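Local coordinates for secreted in xylem 3 (Fusarium oxysporum, PDB 5OD4), which acts as a secreted effector of a plant-pathogenic fungus, apparently able to suppress host immunity, an activity that can be uncoupled from its recognition, at residues R30-P36 and R49-S54; L59-V65 and A109-A115; E80-V86 and S118-T124. All blocks are in the same frame, centred on the assembly; numbering follows the deposited sequence.

Contact 1: residues R30-P36 and R49-S54; sequences RMLHRDP and RIYERS. With EDO (1,2-ethanediol), chain E; EDO (1,2-ethanediol), chain C.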
loop_
_atom_site.group_PDB
_atom_site.type_symbol
_atom_site.label_atom_id
_atom_site.label_comp_id
_atom_site.label_asym_id
_atom_site.label_seq_id
_atom_site.Cartn_x
_atom_site.Cartn_y
_atom_site.Cartn_z
ATOM N N ARG A 30 -0.096 20.455 0.088
ATOM C CA ARG A 30 -0.535 19.530 -0.954
ATOM C C ARG A 30 -1.800 20.046 -1.605
ATOM O O ARG A 30 -2.612 20.695 -0.955
ATOM C CB ARG A 30 -1.012 18.212 -0.383
ATOM C CG ARG A 30 -0.001 17.305 0.157
ATOM C CD ARG A 30 0.496 17.678 1.491
ATOM N NE ARG A 30 1.047 16.530 2.121
ATOM C CZ ARG A 30 1.895 16.528 3.113
ATOM N NH1 ARG A 30 2.455 17.632 3.539
ATOM N NH2 ARG A 30 2.300 15.339 3.593
ATOM N N MET A 31 -2.005 19.688 -2.853
ATOM C CA MET A 31 -3.293 19.911 -3.513
ATOM C C MET A 31 -4.059 18.599 -3.452
ATOM O O MET A 31 -3.647 17.575 -4.009
ATOM C CB MET A 31 -3.091 20.329 -4.958
ATOM C CG MET A 31 -2.303 21.594 -5.151
ATOM S SD MET A 31 -2.876 23.074 -4.272
ATOM C CE MET A 31 -4.441 23.166 -5.041
ATOM N N LEU A 32 -5.168 18.590 -2.726
ATOM C CA LEU A 32 -5.902 17.358 -2.471
ATOM C C LEU A 32 -6.976 17.133 -3.556
ATOM O O LEU A 32 -7.470 18.079 -4.170
ATOM C CB LEU A 32 -6.540 17.365 -1.081
ATOM C CG LEU A 32 -5.535 17.516 0.070
ATOM C CD1 LEU A 32 -6.292 17.611 1.370
ATOM C CD2 LEU A 32 -4.509 16.409 0.137
ATOM N N HIS A 33 -7.309 15.869 -3.821
ATOM C CA HIS A 33 -8.272 15.504 -4.890
ATOM C C HIS A 33 -9.132 14.365 -4.384
ATOM O O HIS A 33 -8.638 13.453 -3.737
ATOM C CB HIS A 33 -7.509 15.084 -6.149
ATOM C CG HIS A 33 -8.322 14.995 -7.403
ATOM N ND1 HIS A 33 -8.266 15.953 -8.387
ATOM C CD2 HIS A 33 -9.124 14.020 -7.877
ATOM C CE1 HIS A 33 -9.050 15.589 -9.390
ATOM N NE2 HIS A 33 -9.567 14.411 -9.107
ATOM N N ARG A 34 -10.417 14.379 -4.730
ATOM C CA ARG A 34 -11.365 13.344 -4.280
ATOM C C ARG A 34 -11.159 11.984 -4.957
ATOM O O ARG A 34 -11.613 10.964 -4.449
ATOM C CB ARG A 34 -12.814 13.787 -4.522
ATOM C CG ARG A 34 -13.223 15.127 -3.912
ATOM C CD ARG A 34 -14.704 15.436 -4.135
ATOM N NE ARG A 34 -15.062 15.616 -5.556
ATOM C CZ ARG A 34 -15.506 14.669 -6.390
ATOM N NH1 ARG A 34 -15.666 13.403 -6.001
ATOM N NH2 ARG A 34 -15.791 14.992 -7.651
ATOM N N ASP A 35 -10.495 12.008 -6.110
ATOM C CA ASP A 35 -10.310 10.848 -7.001
ATOM C C ASP A 35 -8.915 10.850 -7.778
ATOM O O ASP A 35 -8.881 11.007 -8.980
ATOM C CB ASP A 35 -11.511 10.813 -7.961
ATOM C CG ASP A 35 -11.796 9.433 -8.532
ATOM O OD1 ASP A 35 -11.315 8.406 -7.975
ATOM O OD2 ASP A 35 -12.532 9.380 -9.540
ATOM N N PRO A 36 -7.763 10.736 -7.080
ATOM C CA PRO A 36 -6.424 10.789 -7.694
ATOM C C PRO A 36 -6.112 9.577 -8.600
ATOM O O PRO A 36 -6.775 8.539 -8.517
ATOM C CB PRO A 36 -5.452 10.895 -6.503
ATOM C CG PRO A 36 -6.324 10.987 -5.277
ATOM C CD PRO A 36 -7.677 10.442 -5.645
ATOM N N ARG A 49 -3.145 3.281 -6.012
ATOM C CA ARG A 49 -2.855 4.689 -5.819
ATOM C C ARG A 49 -2.522 4.928 -4.367
ATOM O O ARG A 49 -3.080 4.294 -3.480
ATOM C CB ARG A 49 -3.992 5.596 -6.297
ATOM C CG ARG A 49 -5.346 5.266 -5.715
ATOM C CD ARG A 49 -6.399 6.211 -6.256
ATOM N NE ARG A 49 -7.673 5.964 -5.610
ATOM C CZ ARG A 49 -8.798 6.533 -5.967
ATOM N NH1 ARG A 49 -8.853 7.378 -6.989
ATOM N NH2 ARG A 49 -9.897 6.229 -5.311
ATOM N N ILE A 50 -1.608 5.870 -4.144
ATOM C CA ILE A 50 -1.110 6.259 -2.831
ATOM C C ILE A 50 -1.286 7.759 -2.755
ATOM O O ILE A 50 -0.760 8.482 -3.604
ATOM C CB ILE A 50 0.369 5.868 -2.656
ATOM C CG1 ILE A 50 0.598 4.361 -2.873
ATOM C CG2 ILE A 50 0.851 6.312 -1.294
ATOM C CD1 ILE A 50 2.043 3.965 -3.032
ATOM N N TYR A 51 -2.064 8.231 -1.793
ATOM C CA TYR A 51 -2.462 9.630 -1.773
ATOM C C TYR A 51 -2.809 10.060 -0.385
ATOM O O TYR A 51 -2.726 9.282 0.545
ATOM C CB TYR A 51 -3.605 9.877 -2.764
ATOM C CG TYR A 51 -4.875 9.132 -2.469
ATOM C CD1 TYR A 51 -5.024 7.787 -2.807
ATOM C CD2 TYR A 51 -5.950 9.762 -1.892
ATOM C CE1 TYR A 51 -6.205 7.105 -2.574
ATOM C CE2 TYR A 51 -7.150 9.098 -1.691
ATOM C CZ TYR A 51 -7.282 7.779 -2.036
ATOM O OH TYR A 51 -8.490 7.136 -1.853
ATOM N N GLU A 52 -3.183 11.328 -0.239
ATOM C CA GLU A 52 -3.629 11.865 1.043
ATOM C C GLU A 52 -5.023 12.441 0.921
ATOM O O GLU A 52 -5.440 12.894 -0.150
ATOM C CB GLU A 52 -2.649 12.919 1.566
ATOM C CG GLU A 52 -1.295 12.251 1.905
ATOM C CD GLU A 52 -0.104 13.200 1.916
ATOM O OE1 GLU A 52 -0.148 14.229 1.209
ATOM O OE2 GLU A 52 0.835 12.953 2.712
ATOM N N ARG A 53 -5.754 12.416 2.037
ATOM C CA ARG A 53 -7.057 13.022 2.145
ATOM C C ARG A 53 -7.177 13.746 3.450
ATOM O O ARG A 53 -6.548 13.420 4.438
ATOM C CB ARG A 53 -8.168 11.995 1.980
ATOM C CG ARG A 53 -8.346 10.955 3.047
ATOM C CD ARG A 53 -9.743 10.318 3.003
ATOM N NE ARG A 53 -9.924 9.457 1.835
ATOM C CZ ARG A 53 -10.078 8.116 1.839
ATOM N NH1 ARG A 53 -10.231 7.470 0.687
ATOM N NH2 ARG A 53 -10.070 7.395 2.962
ATOM N N SER A 54 -8.028 14.753 3.467
ATOM C CA SER A 54 -8.270 15.498 4.685
ATOM C C SER A 54 -9.160 14.732 5.689
ATOM O O SER A 54 -10.050 14.009 5.263
ATOM C CB SER A 54 -8.950 16.813 4.362
ATOM O OG SER A 54 -8.118 17.651 3.617
HETATM C C1 EDO E . -4.477 13.711 -3.798
HETATM O O1 EDO E . -5.405 13.906 -2.700
HETATM C C2 EDO E . -3.026 14.053 -3.416
HETATM O O2 EDO E . -2.513 13.113 -2.458
HETATM C C1 EDO C . 0.337 5.862 -7.466
HETATM O O1 EDO C . -0.300 6.813 -6.544
HETATM C C2 EDO C . 1.722 6.224 -7.994
HETATM O O2 EDO C . 2.552 6.466 -6.871
HETATM O O HOH W 1 -8.113 13.182 -1.223
HETATM O O HOH W 2 -10.663 8.983 -2.200
#

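Contact 2: residues L59-V65 and A109-A115; sequences LRTVIDV and ATISWDA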
loop_
_atom_site.group_PDB
_atom_site.type_symbol
_atom_site.label_atom_id
_atom_site.label_comp_id
_atom_site.label_asym_id
_atom_site.label_seq_id
_atom_site.Cartn_x
_atom_site.Cartn_y
_atom_site.Cartn_z
ATOM N N LEU A 59 -4.462 15.070 8.221
ATOM C CA LEU A 59 -4.346 14.394 6.952
ATOM C C LEU A 59 -4.265 12.911 7.184
ATOM O O LEU A 59 -3.656 12.459 8.179
ATOM C CB LEU A 59 -3.093 14.857 6.170
ATOM C CG LEU A 59 -2.843 16.067 5.297
ATOM C CD1 LEU A 59 -1.567 15.814 4.495
ATOM C CD2 LEU A 59 -4.030 16.227 4.388
ATOM N N ARG A 60 -4.842 12.162 6.239
ATOM C CA ARG A 60 -4.759 10.720 6.206
ATOM C C ARG A 60 -4.007 10.282 4.993
ATOM O O ARG A 60 -4.264 10.818 3.886
ATOM C CB ARG A 60 -6.152 10.144 6.109
ATOM C CG ARG A 60 -7.060 10.370 7.278
ATOM C CD ARG A 60 -6.802 9.481 8.456
ATOM N NE ARG A 60 -7.194 8.078 8.234
ATOM C CZ ARG A 60 -7.097 7.141 9.189
ATOM N NH1 ARG A 60 -6.629 7.458 10.383
ATOM N NH2 ARG A 60 -7.466 5.894 8.967
ATOM N N THR A 61 -3.106 9.328 5.137
ATOM C CA THR A 61 -2.484 8.642 3.994
ATOM C C THR A 61 -3.404 7.468 3.627
ATOM O O THR A 61 -3.869 6.754 4.511
ATOM C CB THR A 61 -1.095 8.156 4.368
ATOM O OG1 THR A 61 -0.278 9.267 4.757
ATOM C CG2 THR A 61 -0.427 7.390 3.234
ATOM N N VAL A 62 -3.619 7.284 2.329
ATOM C CA VAL A 62 -4.521 6.264 1.799
ATOM C C VAL A 62 -3.833 5.481 0.707
ATOM O O VAL A 62 -3.181 6.083 -0.169
ATOM C CB VAL A 62 -5.813 6.901 1.237
ATOM C CG1 VAL A 62 -6.805 5.821 0.850
ATOM C CG2 VAL A 62 -6.447 7.870 2.250
ATOM N N ILE A 63 -4.034 4.165 0.719
ATOM C CA ILE A 63 -3.641 3.311 -0.393
ATOM C C ILE A 63 -4.871 2.556 -0.851
ATOM O O ILE A 63 -5.504 1.883 -0.053
ATOM C CB ILE A 63 -2.540 2.331 -0.001
ATOM C CG1 ILE A 63 -1.314 3.086 0.516
ATOM C CG2 ILE A 63 -2.172 1.417 -1.199
ATOM C CD1 ILE A 63 -0.128 2.238 0.889
ATOM N N ASP A 64 -5.171 2.637 -2.148
ATOM C CA ASP A 64 -6.216 1.817 -2.785
ATOM C C ASP A 64 -5.566 0.881 -3.784
ATOM O O ASP A 64 -4.677 1.286 -4.530
ATOM C CB ASP A 64 -7.222 2.699 -3.532
ATOM C CG ASP A 64 -8.038 3.605 -2.678
ATOM O OD1 ASP A 64 -8.463 3.221 -1.566
ATOM O OD2 ASP A 64 -8.340 4.757 -3.161
ATOM N N VAL A 65 -6.097 -0.368 -3.854
ATOM C CA VAL A 65 -5.633 -1.369 -4.818
ATOM C C VAL A 65 -6.869 -1.946 -5.480
ATOM O O VAL A 65 -7.803 -2.356 -4.797
ATOM C CB VAL A 65 -4.831 -2.462 -4.110
ATOM C CG1 VAL A 65 -4.435 -3.553 -5.111
ATOM C CG2 VAL A 65 -3.606 -1.883 -3.426
ATOM N N ALA A 109 -9.490 -2.553 -2.481
ATOM C CA ALA A 109 -8.960 -2.831 -1.152
ATOM C C ALA A 109 -8.269 -1.570 -0.684
ATOM O O ALA A 109 -7.521 -0.958 -1.461
ATOM C CB ALA A 109 -7.997 -3.997 -1.182
ATOM N N THR A 110 -8.520 -1.135 0.563
ATOM C CA THR A 110 -8.047 0.178 1.034
ATOM C C THR A 110 -7.405 0.038 2.396
ATOM O O THR A 110 -7.900 -0.687 3.268
ATOM C CB THR A 110 -9.249 1.152 1.105
ATOM O OG1 THR A 110 -9.831 1.280 -0.205
ATOM C CG2 THR A 110 -8.845 2.498 1.609
ATOM N N ILE A 111 -6.326 0.783 2.570
ATOM C CA ILE A 111 -5.644 0.969 3.839
ATOM C C ILE A 111 -5.483 2.453 4.078
ATOM O O ILE A 111 -5.173 3.176 3.136
ATOM C CB ILE A 111 -4.269 0.283 3.804
ATOM C CG1 ILE A 111 -4.402 -1.209 3.610
ATOM C CG2 ILE A 111 -3.442 0.641 4.998
ATOM C CD1 ILE A 111 -3.101 -1.910 3.365
ATOM N N SER A 112 -5.635 2.903 5.324
ATOM C CA SER A 112 -5.364 4.325 5.606
ATOM C C SER A 112 -4.875 4.492 7.018
ATOM O O SER A 112 -5.082 3.635 7.869
ATOM C CB SER A 112 -6.584 5.197 5.352
ATOM O OG SER A 112 -7.642 4.933 6.253
ATOM N N TRP A 113 -4.227 5.633 7.241
ATOM C CA TRP A 113 -3.644 5.948 8.555
ATOM C C TRP A 113 -3.440 7.441 8.676
ATOM O O TRP A 113 -3.441 8.167 7.688
ATOM C CB TRP A 113 -2.351 5.182 8.805
ATOM C CG TRP A 113 -1.221 5.474 7.867
ATOM C CD1 TRP A 113 -0.260 6.425 8.003
ATOM C CD2 TRP A 113 -0.884 4.742 6.689
ATOM N NE1 TRP A 113 0.665 6.329 6.994
ATOM C CE2 TRP A 113 0.300 5.298 6.173
ATOM C CE3 TRP A 113 -1.448 3.631 6.024
ATOM C CZ2 TRP A 113 0.922 4.776 5.056
ATOM C CZ3 TRP A 113 -0.824 3.157 4.904
ATOM C CH2 TRP A 113 0.337 3.719 4.429
ATOM N N ASP A 114 -3.248 7.922 9.898
ATOM C CA ASP A 114 -2.946 9.343 10.117
ATOM C C ASP A 114 -1.552 9.626 9.542
ATOM O O ASP A 114 -0.573 8.994 9.905
ATOM C CB ASP A 114 -2.972 9.674 11.603
ATOM C CG ASP A 114 -4.350 9.611 12.213
ATOM O OD1 ASP A 114 -5.375 9.679 11.525
ATOM O OD2 ASP A 114 -4.409 9.602 13.466
ATOM N N ALA A 115 -1.463 10.627 8.679
ATOM C CA ALA A 115 -0.216 10.885 7.975
ATOM C C ALA A 115 0.893 11.221 8.950
ATOM O O ALA A 115 0.683 11.992 9.898
ATOM C CB ALA A 115 -0.422 12.002 6.982
HETATM O O HOH W 3 -1.608 13.456 10.498
HETATM O O HOH W 4 -9.157 7.778 5.866
HETATM O O HOH W 5 1.972 8.861 6.356
#

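Contact 3: residues E80-V86 and S118-T124; sequences EVRRIPV and SYTYYLT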
loop_
_atom_site.group_PDB
_atom_site.type_symbol
_atom_site.label_atom_id
_atom_site.label_comp_id
_atom_site.label_asym_id
_atom_site.label_seq_id
_atom_site.Cartn_x
_atom_site.Cartn_y
_atom_site.Cartn_z
ATOM N N GLU A 80 0.277 -5.465 1.905
ATOM C CA GLU A 80 0.923 -5.193 3.188
ATOM C C GLU A 80 1.655 -3.894 3.151
ATOM O O GLU A 80 2.345 -3.588 2.171
ATOM C CB GLU A 80 1.891 -6.336 3.551
ATOM C CG GLU A 80 1.246 -7.681 3.650
ATOM C CD GLU A 80 2.153 -8.831 4.041
ATOM O OE1 GLU A 80 3.391 -8.677 4.109
ATOM O OE2 GLU A 80 1.577 -9.920 4.324
ATOM N N VAL A 81 1.596 -3.175 4.271
ATOM C CA VAL A 81 2.404 -1.986 4.495
ATOM C C VAL A 81 3.240 -2.189 5.746
ATOM O O VAL A 81 2.686 -2.461 6.830
ATOM C CB VAL A 81 1.552 -0.715 4.636
ATOM C CG1 VAL A 81 2.432 0.482 4.937
ATOM C CG2 VAL A 81 0.717 -0.497 3.389
ATOM N N ARG A 82 4.552 -2.026 5.608
ATOM C CA ARG A 82 5.454 -1.918 6.747
ATOM C C ARG A 82 5.896 -0.469 6.878
ATOM O O ARG A 82 5.950 0.274 5.894
ATOM C CB ARG A 82 6.678 -2.822 6.580
ATOM C CG ARG A 82 6.275 -4.282 6.447
ATOM C CD ARG A 82 7.433 -5.246 6.394
ATOM N NE ARG A 82 8.051 -5.364 7.679
ATOM C CZ ARG A 82 9.237 -4.889 8.064
ATOM N NH1 ARG A 82 10.019 -4.160 7.313
ATOM N NH2 ARG A 82 9.575 -5.174 9.269
ATOM N N ARG A 83 6.195 -0.060 8.111
ATOM C CA ARG A 83 6.750 1.281 8.345
ATOM C C ARG A 83 8.096 1.145 9.039
ATOM O O ARG A 83 8.249 0.327 9.967
ATOM C CB ARG A 83 5.781 2.180 9.105
ATOM C CG ARG A 83 5.499 1.782 10.545
ATOM C CD ARG A 83 4.556 2.773 11.212
ATOM N NE ARG A 83 4.314 2.417 12.596
ATOM C CZ ARG A 83 3.608 3.134 13.456
ATOM N NH1 ARG A 83 3.140 4.322 13.095
ATOM N NH2 ARG A 83 3.414 2.709 14.693
ATOM N N ILE A 84 9.061 1.955 8.604
ATOM C CA ILE A 84 10.393 1.933 9.192
ATOM C C ILE A 84 10.693 3.332 9.691
ATOM O O ILE A 84 10.672 4.297 8.903
ATOM C CB ILE A 84 11.470 1.459 8.245
ATOM C CG1 ILE A 84 11.127 0.081 7.691
ATOM C CG2 ILE A 84 12.837 1.412 8.969
ATOM C CD1 ILE A 84 12.234 -0.554 6.883
ATOM N N PRO A 85 10.959 3.505 11.001
ATOM C CA PRO A 85 11.361 4.800 11.561
ATOM C C PRO A 85 12.459 5.443 10.741
ATOM O O PRO A 85 13.437 4.776 10.467
ATOM C CB PRO A 85 11.840 4.413 12.972
ATOM C CG PRO A 85 10.908 3.291 13.357
ATOM C CD PRO A 85 10.786 2.496 12.080
ATOM N N VAL A 86 12.369 6.742 10.467
ATOM C CA VAL A 86 13.438 7.436 9.778
ATOM C C VAL A 86 14.670 7.552 10.686
ATOM O O VAL A 86 14.613 7.461 11.907
ATOM C CB VAL A 86 13.006 8.841 9.258
ATOM C CG1 VAL A 86 11.856 8.726 8.279
ATOM C CG2 VAL A 86 12.678 9.793 10.399
ATOM N N SER A 118 7.521 10.720 9.907
ATOM C CA SER A 118 8.620 10.124 10.683
ATOM C C SER A 118 8.891 8.663 10.360
ATOM O O SER A 118 9.699 8.050 11.055
ATOM C CB SER A 118 8.382 10.290 12.193
ATOM O OG SER A 118 7.373 9.456 12.698
ATOM N N TYR A 119 8.211 8.103 9.360
ATOM C CA TYR A 119 8.470 6.752 8.897
ATOM C C TYR A 119 8.562 6.758 7.380
ATOM O O TYR A 119 7.937 7.581 6.720
ATOM C CB TYR A 119 7.324 5.800 9.275
ATOM C CG TYR A 119 7.106 5.633 10.724
ATOM C CD1 TYR A 119 6.296 6.511 11.427
ATOM C CD2 TYR A 119 7.668 4.567 11.410
ATOM C CE1 TYR A 119 6.065 6.342 12.782
ATOM C CE2 TYR A 119 7.411 4.373 12.775
ATOM C CZ TYR A 119 6.605 5.268 13.439
ATOM O OH TYR A 119 6.379 5.079 14.782
ATOM N N THR A 120 9.301 5.798 6.848
ATOM C CA THR A 120 9.217 5.426 5.442
ATOM C C THR A 120 8.305 4.208 5.347
ATOM O O THR A 120 8.365 3.317 6.207
ATOM C CB THR A 120 10.621 5.067 4.874
ATOM O OG1 THR A 120 11.534 6.160 5.140
ATOM C CG2 THR A 120 10.601 4.803 3.386
ATOM N N TYR A 121 7.484 4.161 4.305
ATOM C CA TYR A 121 6.474 3.132 4.155
ATOM C C TYR A 121 6.813 2.222 2.990
ATOM O O TYR A 121 7.261 2.685 1.941
ATOM C CB TYR A 121 5.081 3.796 3.936
ATOM C CG TYR A 121 4.740 4.698 5.075
ATOM C CD1 TYR A 121 4.256 4.182 6.256
ATOM C CD2 TYR A 121 4.962 6.053 5.015
ATOM C CE1 TYR A 121 3.980 5.005 7.342
ATOM C CE2 TYR A 121 4.711 6.896 6.088
ATOM C CZ TYR A 121 4.231 6.356 7.248
ATOM O OH TYR A 121 3.973 7.136 8.364
ATOM N N TYR A 122 6.577 0.923 3.184
ATOM C CA TYR A 122 6.925 -0.110 2.196
ATOM C C TYR A 122 5.683 -0.911 1.892
ATOM O O TYR A 122 5.166 -1.606 2.773
ATOM C CB TYR A 122 8.042 -1.023 2.745
ATOM C CG TYR A 122 9.331 -0.270 2.976
ATOM C CD1 TYR A 122 9.528 0.529 4.119
ATOM C CD2 TYR A 122 10.333 -0.325 2.038
ATOM C CE1 TYR A 122 10.704 1.223 4.321
ATOM C CE2 TYR A 122 11.534 0.404 2.210
ATOM C CZ TYR A 122 11.676 1.175 3.347
ATOM O OH TYR A 122 12.847 1.876 3.551
ATOM N N LEU A 123 5.208 -0.827 0.655
ATOM C CA LEU A 123 4.012 -1.509 0.203
ATOM C C LEU A 123 4.408 -2.742 -0.610
ATOM O O LEU A 123 5.251 -2.653 -1.504
ATOM C CB LEU A 123 3.209 -0.562 -0.706
ATOM C CG LEU A 123 2.026 -1.127 -1.466
ATOM C CD1 LEU A 123 0.941 -1.602 -0.513
ATOM C CD2 LEU A 123 1.487 -0.102 -2.451
ATOM N N THR A 124 3.740 -3.856 -0.321
ATOM C CA THR A 124 3.873 -5.081 -1.134
ATOM C C THR A 124 2.482 -5.543 -1.496
ATOM O O THR A 124 1.598 -5.612 -0.634
ATOM C CB THR A 124 4.613 -6.183 -0.387
ATOM O OG1 THR A 124 5.896 -5.735 0.039
ATOM C CG2 THR A 124 4.805 -7.418 -1.259
HETATM O O HOH W 6 2.869 6.051 10.824
HETATM O O HOH W 7 12.858 5.178 7.222
#

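Contact 1: residues R30-P36 and R49-S54
R49 reaches out from its strand to the loop at D35 and P36. CB starts beside O1 of one 1,2-ethanediol, which takes the backbone N-H of the next residue, I50. CG sits between the backbone N and the carbonyl carbon (chi1 53°), and the chain then runs fully extended, carrying CD past the carbonyl of P36, 3.3 Å from its O. NE turns back to the sheet for a salt bridge with D64. At the tip NH1 does double duty in the guanidinium plane: it donates to P36 O on a lone pair and makes a salt bridge to D35 OD1, each at 2.8 Å. The D35 carboxylate is turned 80° to the guanidinium and is met on its anti side.

At the other end R30 grips E52 side-on in a two-nitrogen salt bridge. NE donates to OE1 of E52 at 2.7 Å, while NH2 of R30 reaches E52 OE2 at 2.9 Å; both oxygens are approached on the syn side. P25, Y28 and E24 offer carbonyls to the same guanidinium, which should fix its rotation.

Between the D35-R49 and R30-E52 salt bridges the backbones are joined through small molecules. O1 of a second ethanediol, probably from the crystallisation liquor like the first, receives H33 N at 3.0 Å and donates to E52 O at 2.7 Å; its O2 takes E52 N. A water also spans H33 O and E52 O. In one of the two modelled conformers, P36 CG lies over a face of the Y51 ring, whose OH bonds to D64.

The loop thus flanks strand 47-53. That strand pairs with strand 60-66 through R49, Y51 and R53, while I50 packs against T19 and F21 of strand 17-21 in the facing sheet of the beta-sandwich.

Contact 2: residues L59-V65 and A109-A115
L59 O is gripped twice: A115 N donates to it at 2.9 Å, almost straight, and a water that also bonds A115 O adds a longer bond. This closes one end of an antiparallel pairing whose short axes run 166° apart. Further along, T61 pairs with W113, I63 with I111 and V65 with A109, all hydrogen-bonded pairs.

R60 bends at chi2 and chi3, folding its guanidinium over the partner strand, with one face against the backbone C of W113, 3.7 Å from R60 CZ. Its edges then serve two residues. NH1 makes a salt bridge to D114 OD1 at 2.8 Å, coming from above a carboxylate turned 77° to the guanidinium; NH2 of R60 donates to S112 OG at 2.9 Å. A water links R60 NE to S112 OG as well.

On the face that carries T61, I63 and W113 the indole is the main feature. A chi1 of 63° swings it in beneath T61. T61 CB sits over the five-membered ring, 3.8 Å from its centroid, and CG2 of T61 rests 3.5 Å from W113 CZ2. I63 CD1 meets the ring's edge, 3.9 Å from CH2 of W113. One water bridges T61 OG1 and W113 NE1, so the indole N-H has its acceptor.

In one of the two modelled T110 conformers, OG1 donates to D64 OD1 on its anti side.

Strand 47-53 flanks strand 60-66 on its other side, while 109-114 is outermost within this chain. The T61, I63 and W113 face looks onto the second sheet: I63 and W113 pack on V81 of strand 77-85, and F96 of strand 94-101 meets the indole edge-to-face.

Contact 3: residues E80-V86 and S118-T124
R83 lies flat on Y119, an off-centre cation-pi stack with planes 8° apart and R83 CZ 4.2 Å from the ring centroid. CD of R83 sits squarely over the ring, 3.6 Å from its centroid, so the aliphatic chain and the charged tip share one face of Y119; the Y119 OH comes to rest over the guanidinium. R83 NE has a salt bridge with D94, and a water joins R83 NH1 to Y121 OH, which also bonds to the carbonyl O of D116.

Backbone hydrogen bonds run both ways between E80 and T124, R82 and Y122, and I84 and T120, and V86 N extends the register to S118 O at 3.0 Å. A water bridges I84 O and T120 OG1. This antiparallel pair forms the centre of one sheet of the beta-sandwich, with strand 17-21 beyond 119-127 and strand 94-101 beyond 77-85.

Apolar contacts divide between the two faces. V81 CG2 meets L123 CD1 at 4.1 Å on the inward side, where V81 also packs on I111. On the other face I84 CD1 touches Y122 CE1 at 3.5 Å.

In the fold
Contacts 1 and 2 belong to one sheet, contact 3 to the sheet facing it. The centres of contacts 1 and 2 are about 10 Å apart, and strands 47-53 and 60-66 are direct neighbours, with R53 O 2.8 Å from R60 N. Contacts 2 and 3, about 13 Å apart between centres, meet across the sandwich, where W113 NE1 comes within 3.6 Å of Y121 CZ. Their segments alternate along the chain, so the chain passes back and forth between the two sheets. Contact 1 is farther from contact 3, about 19 Å between centres, touching it through I50 CD1 and L123 CD2 at 4.1 Å.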